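Local atomic coordinates of aspartate--tRNA(Asp/Asn) ligase (Thermus thermophilus, PDB entry 1N9W), a protein that charges both tRNA(Asp) and tRNA(Asn) with L-aspartate, using ATP to form aspartyl adenylate before passing the aspartate to the acceptor end. Residues Glu358-Glu361 / Ser362-Lys366; Leu242-Ala245 / Leu246-Gly250; Glu227-Leu230 / Met231-Glu234. One frame throughout, in Å; residues are numbered along the deposited sequence.

Interaction 1. Residues Glu358-Glu361 / Ser362-Lys366; sequences ELLE and SLKAK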
loop_
_atom_site.group_PDB
_atom_site.type_symbol
_atom_site.label_atom_id
_atom_site.label_comp_id
_atom_site.label_asym_id
_atom_site.label_seq_id
_atom_site.Cartn_x
_atom_site.Cartn_y
_atom_site.Cartn_z
ATOM N N GLU B 358 26.840 20.677 -8.367
ATOM C CA GLU B 358 26.474 20.065 -9.635
ATOM C C GLU B 358 25.047 20.412 -10.051
ATOM O O GLU B 358 24.759 20.546 -11.239
ATOM C CB GLU B 358 26.648 18.546 -9.562
ATOM C CG GLU B 358 28.075 18.099 -9.283
ATOM C CD GLU B 358 28.309 16.637 -9.610
ATOM O OE1 GLU B 358 27.747 15.764 -8.912
ATOM O OE2 GLU B 358 29.052 16.357 -10.577
ATOM N N LEU B 359 24.156 20.561 -9.077
ATOM C CA LEU B 359 22.769 20.904 -9.371
ATOM C C LEU B 359 22.663 22.310 -9.955
ATOM O O LEU B 359 21.990 22.524 -10.964
ATOM C CB LEU B 359 21.906 20.824 -8.107
ATOM C CG LEU B 359 21.392 19.451 -7.672
ATOM C CD1 LEU B 359 20.663 19.581 -6.350
ATOM C CD2 LEU B 359 20.466 18.890 -8.733
ATOM N N LEU B 360 23.329 23.264 -9.312
ATOM C CA LEU B 360 23.304 24.650 -9.763
ATOM C C LEU B 360 23.716 24.782 -11.221
ATOM O O LEU B 360 23.043 25.448 -12.008
ATOM C CB LEU B 360 24.233 25.511 -8.906
ATOM C CG LEU B 360 23.727 25.918 -7.523
ATOM C CD1 LEU B 360 24.758 26.810 -6.845
ATOM C CD2 LEU B 360 22.401 26.654 -7.660
ATOM N N GLU B 361 24.815 24.134 -11.584
ATOM C CA GLU B 361 25.320 24.210 -12.941
ATOM C C GLU B 361 24.318 23.694 -13.979
ATOM O O GLU B 361 23.910 24.439 -14.873
ATOM C CB GLU B 361 26.640 23.445 -13.045
ATOM C CG GLU B 361 27.503 23.853 -14.235
ATOM C CD GLU B 361 27.892 25.329 -14.205
ATOM O OE1 GLU B 361 28.575 25.752 -13.239
ATOM O OE2 GLU B 361 27.505 26.066 -15.144
ATOM N N SER B 362 23.911 22.433 -13.863
ATOM C CA SER B 362 22.965 21.843 -14.816
ATOM C C SER B 362 21.647 22.604 -14.948
ATOM O O SER B 362 21.020 22.584 -16.009
ATOM C CB SER B 362 22.680 20.385 -14.446
ATOM O OG SER B 362 22.248 20.276 -13.110
ATOM N N LEU B 363 21.213 23.262 -13.878
ATOM C CA LEU B 363 19.968 24.021 -13.934
ATOM C C LEU B 363 20.119 25.150 -14.953
ATOM O O LEU B 363 19.220 25.398 -15.766
ATOM C CB LEU B 363 19.637 24.608 -12.564
ATOM C CG LEU B 363 18.419 23.989 -11.861
ATOM C CD1 LEU B 363 18.264 24.603 -10.474
ATOM C CD2 LEU B 363 17.166 24.225 -12.694
ATOM N N LYS B 364 21.265 25.823 -14.902
ATOM C CA LYS B 364 21.574 26.917 -15.810
ATOM C C LYS B 364 21.650 26.378 -17.234
ATOM O O LYS B 364 21.105 26.975 -18.165
ATOM C CB LYS B 364 22.918 27.546 -15.424
ATOM C CG LYS B 364 22.948 28.132 -14.017
ATOM C CD LYS B 364 24.374 28.314 -13.491
ATOM C CE LYS B 364 24.387 29.153 -12.220
ATOM N NZ LYS B 364 23.280 28.737 -11.298
ATOM N N ALA B 365 22.326 25.244 -17.400
ATOM C CA ALA B 365 22.457 24.632 -18.713
ATOM C C ALA B 365 21.082 24.278 -19.287
ATOM O O ALA B 365 20.970 23.873 -20.449
ATOM C CB ALA B 365 23.334 23.385 -18.632
ATOM N N LYS B 366 20.037 24.435 -18.479
ATOM C CA LYS B 366 18.679 24.145 -18.927
ATOM C C LYS B 366 17.781 25.378 -18.896
ATOM O O LYS B 366 16.555 25.267 -18.794
ATOM C CB LYS B 366 18.057 23.037 -18.065
ATOM C CG LYS B 366 18.580 21.655 -18.409
ATOM C CD LYS B 366 17.742 20.567 -17.757
ATOM C CE LYS B 366 18.131 19.182 -18.277
ATOM N NZ LYS B 366 17.885 19.028 -19.752
#
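Ser362 folds its hydroxyl back onto the preceding turn of helix 356-364, and here the contact is closest-knit. With OG set between the backbone N and the carbonyl carbon (chi1 54°), the oxygen reaches two main-chain carbonyls: Ser362 OG lies 3.1 Å from Glu358 O and 3.1 Å from Leu359 O. Ser362 OG also hydrogen-bonds with Phe324 O from a neighbouring loop. A small hydroxyl residue suits this buried place because it can turn back to the main chain of its own helix. The backbone runs alongside: Leu363 N donates to Leu359 O at 3.1 Å, while the link from Ser362 N to Glu358 O is weak.

The other flank is open and looser. Lys364 starts with CG next to its own backbone N and lays its methylenes over the carbonyl of Leu360, Lys364 CG coming to 3.4 Å from Leu360 O. A bend at the last torsion (chi4 43°) turns the ammonium back, and Lys364 NZ makes a weak hydrogen bond of 3.4 Å to Leu360 O. Glu361 crosses this chain at about a right angle, but Glu361 OE2 stays 6.3 Å from Lys364 NZ, too far for a salt bridge. The ammonium thus sits beside the carbonyl of Leu360, near the C-terminal end of the helix, where a positive charge probably suits the helix dipole. Ala365 N bonds to Glu361 O as a further i to i+4 backbone link.

In the fold, the buried side of this short helix faces helix 374-377, with Leu359 and Leu360 both resting on Leu377 and Leu359 also on Phe380. Ser362 meets Arg319, and Lys366 NZ bonds to Arg319 O, tying the turn that follows the helix to the loop after strand 311-315.

Interaction 2. Residues Leu242-Ala245 / Leu246-Gly250; sequences LEEA and LNTAG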
loop_
_atom_site.group_PDB
_atom_site.type_symbol
_atom_site.label_atom_id
_atom_site.label_comp_id
_atom_site.label_asym_id
_atom_site.label_seq_id
_atom_site.Cartn_x
_atom_site.Cartn_y
_atom_site.Cartn_z
ATOM N N LEU B 242 6.065 -10.907 -10.330
ATOM C CA LEU B 242 5.462 -11.920 -11.194
ATOM C C LEU B 242 5.251 -13.248 -10.473
ATOM O O LEU B 242 4.255 -13.942 -10.699
ATOM C CB LEU B 242 6.347 -12.138 -12.425
ATOM C CG LEU B 242 6.112 -11.166 -13.594
ATOM C CD1 LEU B 242 6.116 -9.725 -13.102
ATOM C CD2 LEU B 242 7.195 -11.376 -14.646
ATOM N N GLU B 243 6.191 -13.591 -9.603
ATOM C CA GLU B 243 6.121 -14.835 -8.837
ATOM C C GLU B 243 4.911 -14.810 -7.898
ATOM O O GLU B 243 4.209 -15.807 -7.746
ATOM C CB GLU B 243 7.401 -14.997 -8.021
ATOM C CG GLU B 243 7.632 -16.399 -7.506
ATOM C CD GLU B 243 7.953 -17.357 -8.626
ATOM O OE1 GLU B 243 8.773 -16.988 -9.503
ATOM O OE2 GLU B 243 7.401 -18.482 -8.638
ATOM N N GLU B 244 4.695 -13.659 -7.262
ATOM C CA GLU B 244 3.585 -13.473 -6.335
ATOM C C GLU B 244 2.256 -13.662 -7.058
ATOM O O GLU B 244 1.368 -14.358 -6.568
ATOM C CB GLU B 244 3.664 -12.081 -5.710
ATOM C CG GLU B 244 2.671 -11.795 -4.584
ATOM C CD GLU B 244 2.731 -12.821 -3.458
ATOM O OE1 GLU B 244 3.818 -13.384 -3.216
ATOM O OE2 GLU B 244 1.691 -13.049 -2.810
ATOM N N ALA B 245 2.134 -13.050 -8.230
ATOM C CA ALA B 245 0.921 -13.130 -9.040
ATOM C C ALA B 245 0.671 -14.559 -9.460
ATOM O O ALA B 245 -0.459 -15.044 -9.437
ATOM C CB ALA B 245 1.067 -12.250 -10.277
ATOM N N LEU B 246 1.743 -15.231 -9.856
ATOM C CA LEU B 246 1.643 -16.616 -10.293
ATOM C C LEU B 246 1.189 -17.519 -9.136
ATOM O O LEU B 246 0.378 -18.414 -9.337
ATOM C CB LEU B 246 3.001 -17.077 -10.836
ATOM C CG LEU B 246 3.022 -17.885 -12.127
ATOM C CD1 LEU B 246 2.318 -17.138 -13.259
ATOM C CD2 LEU B 246 4.467 -18.145 -12.494
ATOM N N ASN B 247 1.692 -17.265 -7.929
ATOM C CA ASN B 247 1.324 -18.087 -6.782
ATOM C C ASN B 247 0.003 -17.731 -6.107
ATOM O O ASN B 247 -0.705 -18.619 -5.640
ATOM C CB ASN B 247 2.438 -18.073 -5.732
ATOM C CG ASN B 247 3.730 -18.697 -6.244
ATOM O OD1 ASN B 247 3.715 -19.539 -7.144
ATOM N ND2 ASN B 247 4.852 -18.296 -5.658
ATOM N N THR B 248 -0.336 -16.448 -6.049
ATOM C CA THR B 248 -1.574 -16.057 -5.391
ATOM C C THR B 248 -2.721 -15.668 -6.326
ATOM O O THR B 248 -3.858 -15.534 -5.880
ATOM C CB THR B 248 -1.320 -14.925 -4.358
ATOM O OG1 THR B 248 -0.847 -13.749 -5.025
ATOM C CG2 THR B 248 -0.269 -15.379 -3.331
ATOM N N ALA B 249 -2.439 -15.497 -7.614
ATOM C CA ALA B 249 -3.488 -15.142 -8.576
ATOM C C ALA B 249 -3.420 -16.018 -9.826
ATOM O O ALA B 249 -3.712 -15.569 -10.942
ATOM C CB ALA B 249 -3.378 -13.664 -8.961
ATOM N N GLY B 250 -3.032 -17.276 -9.625
ATOM C CA GLY B 250 -2.920 -18.215 -10.724
ATOM C C GLY B 250 -4.190 -18.354 -11.537
ATOM O O GLY B 250 -4.161 -18.247 -12.762
#
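Glu244 and Thr248, one helical turn apart, are joined first by hydrogen bonds to a single carbonyl. Glu244 O accepts from Thr248 N at 2.7 Å, nearly in line with its C=O bond, and from Thr248 OG1 at 2.8 Å, the hydroxyl standing above the carbonyl plane, 47° out of it. Thr248 OG1 occupies the position between N and the carbonyl carbon, which turns it back to the previous turn; threonine suits a helix end because it can serve a main-chain acceptor in this way. Leu246 N to Leu242 O and Asn247 N to Glu243 O are ordinary helical bonds. The bond from Ala249 N to Ala245 O, at 2.7 Å, is bent to 136° at the hydrogen, as the chain leaves helical geometry; Ala249 then leads into helix 250-255 as its N-cap.

Polar side chains make the second group. The Glu244 chain bends at chi2 so that Glu244 OE2 lies 3.1 Å from Thr248 CG2, and its carboxylate also forms long, weak ion pairs with Arg133 and Arg137 of helix 119-141. Replacing Glu244 by an alanine would probably take the nearby carboxylate from those arginines, weakening the charge link to their helix. Glu243 and Asn247 meet more loosely, Glu243 CG 3.8 Å from Asn247 ND2, their flat ends inclined by 55°.

In apolar contact, the small Ala245 touches Leu131 of helix 119-141 and Ile253 of helix 250-255. The chemistry implies the C-terminal end of helix 227-248, where Thr248 gives a carbonyl a second donor and the buried Glu244 faces two arginines.

Interaction 3. Residues Glu227-Leu230 / Met231-Glu234; sequences EEDL and MRLE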
loop_
_atom_site.group_PDB
_atom_site.type_symbol
_atom_site.label_atom_id
_atom_site.label_comp_id
_atom_site.label_asym_id
_atom_site.label_seq_id
_atom_site.Cartn_x
_atom_site.Cartn_y
_atom_site.Cartn_z
ATOM N N GLU B 227 23.727 3.962 -11.955
ATOM C CA GLU B 227 22.358 3.605 -12.333
ATOM C C GLU B 227 22.190 2.097 -12.514
ATOM O O GLU B 227 21.071 1.580 -12.503
ATOM C CB GLU B 227 21.934 4.331 -13.624
ATOM C CG GLU B 227 22.490 3.743 -14.923
ATOM C CD GLU B 227 23.970 4.029 -15.132
ATOM O OE1 GLU B 227 24.525 3.564 -16.149
ATOM O OE2 GLU B 227 24.578 4.719 -14.287
ATOM N N GLU B 228 23.309 1.397 -12.665
ATOM C CA GLU B 228 23.301 -0.046 -12.857
ATOM C C GLU B 228 22.743 -0.771 -11.638
ATOM O O GLU B 228 22.228 -1.884 -11.754
ATOM C CB GLU B 228 24.721 -0.542 -13.148
ATOM C CG GLU B 228 24.775 -1.894 -13.835
ATOM C CD GLU B 228 24.013 -1.898 -15.149
ATOM O OE1 GLU B 228 24.218 -0.966 -15.959
ATOM O OE2 GLU B 228 23.207 -2.830 -15.374
ATOM N N ASP B 229 22.861 -0.151 -10.468
ATOM C CA ASP B 229 22.330 -0.761 -9.249
ATOM C C ASP B 229 20.806 -0.776 -9.322
ATOM O O ASP B 229 20.166 -1.734 -8.886
ATOM C CB ASP B 229 22.763 0.014 -8.002
ATOM C CG ASP B 229 24.200 -0.249 -7.627
ATOM O OD1 ASP B 229 24.730 -1.321 -7.990
ATOM O OD2 ASP B 229 24.803 0.607 -6.950
ATOM N N LEU B 230 20.243 0.291 -9.883
ATOM C CA LEU B 230 18.799 0.427 -10.026
ATOM C C LEU B 230 18.228 -0.628 -10.975
ATOM O O LEU B 230 17.211 -1.263 -10.670
ATOM C CB LEU B 230 18.457 1.827 -10.538
ATOM C CG LEU B 230 19.154 2.988 -9.834
ATOM C CD1 LEU B 230 18.703 4.310 -10.444
ATOM C CD2 LEU B 230 18.834 2.953 -8.351
ATOM N N MET B 231 18.884 -0.813 -12.122
ATOM C CA MET B 231 18.429 -1.792 -13.113
ATOM C C MET B 231 18.469 -3.217 -12.557
ATOM O O MET B 231 17.511 -3.976 -12.718
ATOM C CB MET B 231 19.262 -1.680 -14.409
ATOM C CG MET B 231 18.719 -0.627 -15.395
ATOM S SD MET B 231 19.684 -0.340 -16.935
ATOM C CE MET B 231 20.674 1.090 -16.438
ATOM N N ARG B 232 19.561 -3.574 -11.891
ATOM C CA ARG B 232 19.670 -4.903 -11.305
ATOM C C ARG B 232 18.601 -5.085 -10.219
ATOM O O ARG B 232 18.049 -6.173 -10.060
ATOM C CB ARG B 232 21.070 -5.113 -10.719
ATOM C CG ARG B 232 22.119 -5.509 -11.762
ATOM C CD ARG B 232 23.451 -4.823 -11.506
ATOM N NE ARG B 232 23.862 -4.933 -10.107
ATOM C CZ ARG B 232 24.811 -4.187 -9.552
ATOM N NH1 ARG B 232 25.449 -3.276 -10.282
ATOM N NH2 ARG B 232 25.115 -4.344 -8.269
ATOM N N LEU B 233 18.309 -4.017 -9.483
ATOM C CA LEU B 233 17.301 -4.073 -8.437
ATOM C C LEU B 233 15.917 -4.307 -9.043
ATOM O O LEU B 233 15.184 -5.193 -8.614
ATOM C CB LEU B 233 17.276 -2.771 -7.633
ATOM C CG LEU B 233 16.049 -2.596 -6.707
ATOM C CD1 LEU B 233 16.171 -3.532 -5.524
ATOM C CD2 LEU B 233 15.955 -1.151 -6.227
ATOM N N GLU B 234 15.571 -3.505 -10.045
ATOM C CA GLU B 234 14.278 -3.632 -10.692
ATOM C C GLU B 234 14.032 -5.018 -11.276
ATOM O O GLU B 234 12.898 -5.512 -11.268
ATOM C CB GLU B 234 14.107 -2.570 -11.772
ATOM C CG GLU B 234 12.889 -2.808 -12.627
ATOM C CD GLU B 234 12.417 -1.566 -13.364
ATOM O OE1 GLU B 234 13.266 -0.729 -13.742
ATOM O OE2 GLU B 234 11.192 -1.450 -13.572
#
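The guanidinium of Arg232 has Asp229 over one face and Glu228 CG at its edge, in the plane. Asp229 OD1 forms a salt bridge of 3.1 Å with Arg232 NH2 and is equally near Arg232 NH1, with the carboxylate and guanidinium planes turned 83° against each other. The acid therefore comes from above the plane, unlike the coplanar two-bond pairing of acid and arginine, and the link probably rests on charge more than on directed N-H bonds. Bends at chi2 and chi3 (48°) fold the arginine back over its own helix, bringing Arg232 CD to 3.2 Å from Glu228 O. The carboxylate of Glu228 is nearly coplanar with the guanidinium but does not touch it; Glu228 OE2 instead makes a salt bridge to Arg269. The other oxygen of Asp229, OD2, accepts a hydrogen bond from Ala225 N, which helps to fix the carboxylate that Arg232 meets.

This is the opening of helix 227-248, which follows strand 215-222, the second strand of what is class II motif 2, and packs on the mixed, mainly antiparallel sheet of the catalytic domain. Most of its inward residues are apolar: Leu230 and Leu233 both rest on Met221, and Leu230 and Met231 on Phe337.

Met231 lies side by side with Glu227, pointing the same way, and its bend at chi3 brings Met231 CE to 3.6 Å from Glu227 CG; a long, flexible thioether chain can follow the Glu227 side chain while also packing on Phe337. Along the backbone, Met231 N bonds to Glu227 O at 3.3 Å, and Glu234 N more tightly to Leu230 O at 2.8 Å. Buried against the sheet, Glu234 has its carboxylate oxygen OE2 hydrogen-bonded to the hydroxyl of Thr347.

In the fold
Interactions 3 and 2 lie along the same helix, 227-248: their centres are 23 Å apart and their nearest atoms about 8 Å. Interaction 3 lies beside the predicted aspartate site, with the side chain of Leu230 about 6 Å from that of Arg352 and that of Glu234 about 8 Å from that of Ser348. Interaction 1, on helix 356-364, is near the same Arg352: Leu359 comes about 7 Å from it, side chain to side chain, although the centres of interactions 1 and 3 are 25 Å apart. Interaction 2, 45 Å from interaction 1 between centres, is more remote, its Leu242 side chain about 11 Å from that of Ala394 of the predicted ATP site.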